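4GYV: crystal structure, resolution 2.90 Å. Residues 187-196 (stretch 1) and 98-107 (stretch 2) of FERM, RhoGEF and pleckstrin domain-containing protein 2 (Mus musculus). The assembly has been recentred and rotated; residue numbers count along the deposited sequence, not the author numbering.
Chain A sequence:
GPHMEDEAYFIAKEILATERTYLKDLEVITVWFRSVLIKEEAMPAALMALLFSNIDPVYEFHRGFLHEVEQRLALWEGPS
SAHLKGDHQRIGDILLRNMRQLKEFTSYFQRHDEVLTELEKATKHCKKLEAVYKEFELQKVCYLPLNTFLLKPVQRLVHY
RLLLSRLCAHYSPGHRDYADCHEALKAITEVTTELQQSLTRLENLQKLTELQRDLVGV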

# COMPACT_ATOMS: atom_id res chain seq x y z
N ALA A 187 14.06 8.93 27.81
CA ALA A 187 14.32 9.85 26.71
C ALA A 187 13.06 10.48 26.13
O ALA A 187 12.97 11.70 26.00
CB ALA A 187 15.07 9.12 25.62
N ILE A 188 12.10 9.65 25.75
CA ILE A 188 10.84 10.12 25.20
C ILE A 188 10.06 10.93 26.23
O ILE A 188 9.38 11.90 25.90
CB ILE A 188 9.98 8.94 24.68
CG1 ILE A 188 8.70 9.46 24.04
CG2 ILE A 188 9.62 7.98 25.81
CD1 ILE A 188 8.95 10.50 22.99
N THR A 189 10.17 10.56 27.49
CA THR A 189 9.52 11.34 28.53
C THR A 189 10.12 12.74 28.62
O THR A 189 9.38 13.73 28.77
CB THR A 189 9.59 10.63 29.87
OG1 THR A 189 8.85 9.41 29.79
CG2 THR A 189 8.98 11.48 30.93
N GLU A 190 11.44 12.83 28.51
CA GLU A 190 12.11 14.13 28.44
C GLU A 190 11.54 14.96 27.30
O GLU A 190 11.25 16.13 27.47
CB GLU A 190 13.62 13.97 28.26
CG GLU A 190 14.29 13.31 29.45
CD GLU A 190 15.80 13.34 29.38
OE1 GLU A 190 16.32 13.89 28.38
OE2 GLU A 190 16.45 12.80 30.31
N VAL A 191 11.36 14.33 26.14
CA VAL A 191 10.86 15.04 24.98
C VAL A 191 9.43 15.53 25.19
O VAL A 191 9.13 16.71 24.98
CB VAL A 191 10.92 14.18 23.72
CG1 VAL A 191 10.23 14.88 22.56
CG2 VAL A 191 12.36 13.89 23.38
N THR A 192 8.54 14.64 25.60
CA THR A 192 7.17 15.03 25.82
C THR A 192 7.08 16.11 26.90
O THR A 192 6.32 17.07 26.76
CB THR A 192 6.28 13.83 26.18
OG1 THR A 192 6.80 13.19 27.35
CG2 THR A 192 6.28 12.83 25.06
N THR A 193 7.85 15.99 27.96
CA THR A 193 7.87 17.05 28.95
C THR A 193 8.26 18.42 28.36
O THR A 193 7.68 19.44 28.71
CB THR A 193 8.82 16.73 30.10
OG1 THR A 193 8.40 15.50 30.70
CG2 THR A 193 8.78 17.82 31.12
N GLU A 194 9.24 18.45 27.47
CA GLU A 194 9.68 19.70 26.89
C GLU A 194 8.63 20.25 25.95
O GLU A 194 8.56 21.45 25.70
CB GLU A 194 11.00 19.54 26.15
CG GLU A 194 11.59 20.86 25.71
CD GLU A 194 12.78 20.70 24.80
OE1 GLU A 194 13.51 21.70 24.60
OE2 GLU A 194 12.99 19.58 24.29
N LEU A 195 7.81 19.37 25.42
CA LEU A 195 6.82 19.79 24.45
C LEU A 195 5.46 19.97 25.10
O LEU A 195 4.49 20.24 24.42
CB LEU A 195 6.71 18.77 23.32
CG LEU A 195 7.88 18.66 22.33
CD1 LEU A 195 7.64 17.51 21.39
CD2 LEU A 195 8.06 19.93 21.54
N GLN A 196 5.39 19.81 26.42
CA GLN A 196 4.11 19.88 27.13
C GLN A 196 3.33 21.13 26.78
O GLN A 196 2.15 21.06 26.42
CB GLN A 196 4.31 19.77 28.66
CG GLN A 196 3.03 19.56 29.46
CD GLN A 196 2.15 18.42 28.92
OE1 GLN A 196 0.95 18.60 28.69
NE2 GLN A 196 2.75 17.23 28.74
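Stretch 2 98-107: NMRQLKEFTS

The two helices run the same way although at least 84 residues separate any touching pair, and a single salt bridge, Lys103 NZ to Glu190 OE1 at 2.9 Å, closes one border of an otherwise largely apolar contact. Stretch 1 is helical from Ala187 to Glu194, continuing a helix that begins earlier in the chain. Stretch 2 is already helical at Asn98, in a helix that begins earlier in the chain, then passes through tight turns, with Phe105 N bonded to Leu102 O at 2.8 Å, before it is helical again at Thr106, with Phe105 at the N-cap position. The N-to-C directions of helix 187-194 and the first helix of stretch 2 differ by 27°, a signed crossing angle of 27°, and their axes approach to 8.7 Å. In register, Ile188 CA lies 5.5 Å from Met99 CA and Val191 CA 6.3 Å from Lys103 CA.

Met99, a selenomethionine, points its CA-to-CB bond toward stretch 1, and its CB meets Ala187 CB at 3.6 Å. The end of its side chain then leads away, yet its SE still lies 3.9 Å from Ile188 CB. One turn on, Leu102 (chi1 t, chi2 p) brings CD2 to 3.8 Å from Ile188 CD1 and, more loosely, to 4.5 Å from Val191 CG1. Ile188 is also t at chi1 and p at chi2.

Lys103 leaves its backbone sideways to stretch 1, but its extended chain, m at chi1 and t thereafter, brings the end nearer. Its CG passes 4.0 Å from Val191 CG2 and its CE 4.1 Å from Ala187 O before NZ donates to Glu190 OE1; the aliphatic part thus packs over the helix while the charge reaches the exposed carboxylate.

Thr106 has the largest area covered by the partner, 79 Å². Its CG2 rests 3.9 Å from Val191 CG1, while its OG1, with chi1 at 54°, turns back to donate to Lys103 O at 3.2 Å within its own stretch. Glu194 OE2 comes to 3.4 Å from Thr106 OG1, a polar approach beside that internal bond. Leu195 starts out sideways, but its end comes nearer and sets CD2 3.8 Å from Thr106 O. Val191, buried and pointing toward stretch 2, thus touches Leu102, Lys103 and Thr106 in turn. Thr189 and Thr193 lie out of reach of stretch 2, and Thr193 OG1 instead donates to Thr189 O at 2.8 Å. The contact buries 481 Å² in all, both sides summed.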

# COMPACT_ATOMS: atom_id res chain seq x y z
N ASN A 98 16.66 5.76 18.71
CA ASN A 98 15.75 6.75 18.14
C ASN A 98 15.14 7.75 19.13
O ASN A 98 14.97 8.91 18.78
CB ASN A 98 14.67 6.07 17.29
CG ASN A 98 15.26 5.37 16.10
OD1 ASN A 98 15.27 5.91 15.00
ND2 ASN A 98 15.80 4.17 16.32
N MSE A 99 14.81 7.32 20.35
CA MSE A 99 14.30 8.30 21.30
C MSE A 99 15.36 9.35 21.62
O MSE A 99 15.06 10.53 21.72
CB MSE A 99 13.74 7.66 22.56
CG MSE A 99 12.49 6.80 22.34
SE MSE A 99 11.05 7.51 21.18
CE MSE A 99 11.45 6.57 19.56
N ARG A 100 16.61 8.92 21.74
CA ARG A 100 17.71 9.86 21.90
C ARG A 100 17.82 10.81 20.70
O ARG A 100 18.06 11.99 20.88
CB ARG A 100 19.06 9.13 22.11
CG ARG A 100 19.46 8.79 23.56
CD ARG A 100 20.99 8.56 23.70
NE ARG A 100 21.49 7.47 22.85
CZ ARG A 100 22.00 7.63 21.62
NH1 ARG A 100 22.42 6.58 20.93
NH2 ARG A 100 22.09 8.84 21.09
N GLN A 101 17.66 10.28 19.49
CA GLN A 101 17.81 11.07 18.27
C GLN A 101 16.75 12.15 18.22
O GLN A 101 16.97 13.24 17.71
CB GLN A 101 17.64 10.19 17.04
CG GLN A 101 18.92 9.75 16.42
CD GLN A 101 18.73 8.51 15.55
OE1 GLN A 101 17.59 8.14 15.19
NE2 GLN A 101 19.85 7.84 15.22
N LEU A 102 15.58 11.80 18.73
CA LEU A 102 14.41 12.64 18.64
C LEU A 102 14.68 13.97 19.33
O LEU A 102 14.11 15.00 18.95
CB LEU A 102 13.26 11.91 19.30
CG LEU A 102 11.84 12.42 19.15
CD1 LEU A 102 11.52 12.54 17.70
CD2 LEU A 102 10.94 11.42 19.84
N LYS A 103 15.55 13.96 20.33
CA LYS A 103 15.85 15.17 21.07
C LYS A 103 16.37 16.28 20.15
O LYS A 103 16.13 17.46 20.40
CB LYS A 103 16.85 14.89 22.19
CG LYS A 103 16.31 14.00 23.29
CD LYS A 103 17.34 13.84 24.40
CE LYS A 103 16.86 12.90 25.48
NZ LYS A 103 17.95 12.50 26.43
N GLU A 104 17.04 15.88 19.09
CA GLU A 104 17.58 16.81 18.10
C GLU A 104 16.51 17.34 17.14
O GLU A 104 16.81 18.07 16.20
CB GLU A 104 18.71 16.12 17.31
CG GLU A 104 19.84 15.67 18.19
CD GLU A 104 20.51 16.84 18.88
OE1 GLU A 104 20.28 17.04 20.09
OE2 GLU A 104 21.27 17.57 18.20
N PHE A 105 15.26 16.97 17.39
CA PHE A 105 14.15 17.38 16.53
C PHE A 105 13.05 18.14 17.27
O PHE A 105 12.06 18.52 16.66
CB PHE A 105 13.52 16.15 15.88
CG PHE A 105 14.35 15.54 14.81
CD1 PHE A 105 15.43 14.74 15.12
CD2 PHE A 105 14.07 15.77 13.47
CE1 PHE A 105 16.21 14.17 14.13
CE2 PHE A 105 14.86 15.21 12.47
CZ PHE A 105 15.92 14.41 12.81
N THR A 106 13.19 18.33 18.58
CA THR A 106 12.15 18.96 19.38
C THR A 106 11.84 20.38 18.89
O THR A 106 10.69 20.85 18.99
CB THR A 106 12.54 19.01 20.85
OG1 THR A 106 13.82 19.63 20.96
CG2 THR A 106 12.68 17.63 21.38
N SER A 107 12.85 21.06 18.35
CA SER A 107 12.70 22.40 17.81
C SER A 107 11.54 22.46 16.80
O SER A 107 10.76 23.41 16.77
CB SER A 107 13.98 22.81 17.10
OG SER A 107 15.02 21.92 17.43